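Local coordinates for aminopeptidase N family protein (Idiomarina loihiensis L2TR, PDB 4FGM) that probably acts as a zinc-dependent aminopeptidase of the M61 family, with an HExxH-type metal site next to a bound maleic acid, at residues T174-F178 against T197-T201. Numbering follows the deposited sequence.
Sequences TIEEF and TSRIT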
loop_
_atom_site.group_PDB
_atom_site.type_symbol
_atom_site.label_atom_id
_atom_site.label_comp_id
_atom_site.label_asym_id
_atom_site.label_seq_id
_atom_site.Cartn_x
_atom_site.Cartn_y
_atom_site.Cartn_z
ATOM N N THR A 174 -19.424 4.266 -11.703
ATOM C CA THR A 174 -19.045 4.533 -13.077
ATOM C C THR A 174 -18.237 3.283 -13.405
ATOM O O THR A 174 -17.297 2.947 -12.680
ATOM C CB THR A 174 -18.138 5.787 -13.210
ATOM O OG1 THR A 174 -18.864 6.951 -12.793
ATOM C CG2 THR A 174 -17.695 5.979 -14.657
ATOM N N ILE A 175 -18.608 2.580 -14.471
ATOM C CA ILE A 175 -17.910 1.352 -14.838
ATOM C C ILE A 175 -17.480 1.361 -16.299
ATOM O O ILE A 175 -18.306 1.492 -17.199
ATOM C CB ILE A 175 -18.809 0.114 -14.600
ATOM C CG1 ILE A 175 -19.345 0.118 -13.165
ATOM C CG2 ILE A 175 -18.023 -1.164 -14.865
ATOM C CD1 ILE A 175 -20.358 -0.986 -12.883
ATOM N N GLU A 176 -16.179 1.217 -16.519
ATOM C CA GLU A 176 -15.611 1.207 -17.861
ATOM C C GLU A 176 -14.807 -0.079 -18.044
ATOM O O GLU A 176 -13.793 -0.298 -17.379
ATOM C CB GLU A 176 -14.694 2.417 -18.057
ATOM C CG GLU A 176 -14.179 2.604 -19.479
ATOM C CD GLU A 176 -15.206 3.241 -20.401
ATOM O OE1 GLU A 176 -16.225 2.588 -20.710
ATOM O OE2 GLU A 176 -14.989 4.401 -20.814
ATOM N N GLU A 177 -15.269 -0.920 -18.957
ATOM C CA GLU A 177 -14.620 -2.187 -19.238
ATOM C C GLU A 177 -13.549 -2.074 -20.318
ATOM O O GLU A 177 -13.595 -1.188 -21.162
ATOM C CB GLU A 177 -15.677 -3.208 -19.661
ATOM C CG GLU A 177 -15.886 -4.332 -18.669
ATOM C CD GLU A 177 -17.344 -4.539 -18.318
ATOM O OE1 GLU A 177 -18.180 -4.573 -19.245
ATOM O OE2 GLU A 177 -17.652 -4.676 -17.115
ATOM N N PHE A 178 -12.569 -2.966 -20.264
ATOM C CA PHE A 178 -11.510 -3.001 -21.263
ATOM C C PHE A 178 -10.863 -4.378 -21.283
ATOM O O PHE A 178 -11.113 -5.194 -20.396
ATOM C CB PHE A 178 -10.458 -1.914 -21.001
ATOM C CG PHE A 178 -9.721 -2.047 -19.692
ATOM C CD1 PHE A 178 -10.285 -1.589 -18.506
ATOM C CD2 PHE A 178 -8.433 -2.578 -19.659
ATOM C CE1 PHE A 178 -9.568 -1.629 -17.311
ATOM C CE2 PHE A 178 -7.703 -2.624 -18.466
ATOM C CZ PHE A 178 -8.273 -2.156 -17.289
ATOM N N THR A 197 -12.621 8.163 -18.452
ATOM C CA THR A 197 -12.457 6.715 -18.348
ATOM C C THR A 197 -11.880 6.016 -19.576
ATOM O O THR A 197 -11.186 5.012 -19.443
ATOM C CB THR A 197 -13.780 6.024 -17.972
ATOM O OG1 THR A 197 -14.828 6.512 -18.811
ATOM C CG2 THR A 197 -14.120 6.286 -16.522
ATOM N N SER A 198 -12.161 6.527 -20.767
ATOM C CA SER A 198 -11.618 5.899 -21.963
ATOM C C SER A 198 -10.110 6.014 -21.943
ATOM O O SER A 198 -9.400 5.045 -22.188
ATOM C CB SER A 198 -12.159 6.566 -23.228
ATOM O OG SER A 198 -13.544 6.311 -23.378
ATOM N N ARG A 199 -9.619 7.204 -21.629
ATOM C CA ARG A 199 -8.179 7.436 -21.604
ATOM C C ARG A 199 -7.481 6.657 -20.490
ATOM O O ARG A 199 -6.468 6.006 -20.736
ATOM C CB ARG A 199 -7.906 8.937 -21.471
ATOM C CG ARG A 199 -6.464 9.355 -21.661
ATOM C CD ARG A 199 -5.702 9.337 -20.360
ATOM N NE ARG A 199 -4.385 9.969 -20.477
ATOM C CZ ARG A 199 -4.180 11.256 -20.756
ATOM N NH1 ARG A 199 -5.205 12.077 -20.957
ATOM N NH2 ARG A 199 -2.942 11.728 -20.823
ATOM N N ILE A 200 -8.023 6.711 -19.274
ATOM C CA ILE A 200 -7.429 6.000 -18.138
ATOM C C ILE A 200 -7.448 4.497 -18.397
ATOM O O ILE A 200 -6.487 3.785 -18.140
ATOM C CB ILE A 200 -8.208 6.304 -16.827
ATOM C CG1 ILE A 200 -8.068 7.787 -16.476
ATOM C CG2 ILE A 200 -7.680 5.462 -15.687
ATOM C CD1 ILE A 200 -8.979 8.239 -15.346
ATOM N N THR A 201 -8.562 4.029 -18.927
ATOM C CA THR A 201 -8.743 2.628 -19.230
ATOM C C THR A 201 -7.763 2.181 -20.313
ATOM O O THR A 201 -7.210 1.081 -20.250
ATOM C CB THR A 201 -10.211 2.390 -19.640
ATOM O OG1 THR A 201 -10.875 1.676 -18.589
ATOM C CG2 THR A 201 -10.314 1.643 -20.942
#
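The F178 ring takes the backbone carbonyl oxygen of T201 over one face, T201 O lying 3.9 Å above the ring plane and offset toward its rim, while E176 O lies in plane at the ring edge. The F178 and T201 side chains lie alongside one another, pointing opposite ways: T201 OG1 comes to 3.3 Å from F178 CD1, and T201 CG2 rests 3.6 Å from F178 CB. The second flat group, the E176 carboxylate, is met from above its plane, 52° out of it, by the hydroxyl of T197, which donates a hydrogen bond from OG1 to E176 OE2 (2.9 Å). With CG anti to the backbone N (chi1 -173°) and a bend at chi2, the glutamate chain lies across the first helical turn. Its aliphatic part packs there, E176 CB 3.7 Å from T197 CB and E176 CG 3.5 Å from T201 OG1. Were E176 an alanine, the T197 hydroxyl would probably lose this acceptor and a gap would open between the strand and the T197/T201 face of the helix. Farther back along the strand, the methyls T174 CG2 and T197 CG2 touch at 4.0 Å, while T174 OG1 hydrogen-bonds to H193 NE2. The contact is plain strand-to-helix packing away from the zinc site: the axes of 174-178 and 197-201 cross at -44°, the former on strand 174-180, an outermost strand of a five-stranded mixed sheet, the latter at the start of helix 197-215. Strand 183-190 pairs antiparallel with 174-180, bringing L187 against T201 and H185 against the F178 ring, which also touches L204 and A205 on the next turn of helix 197-215.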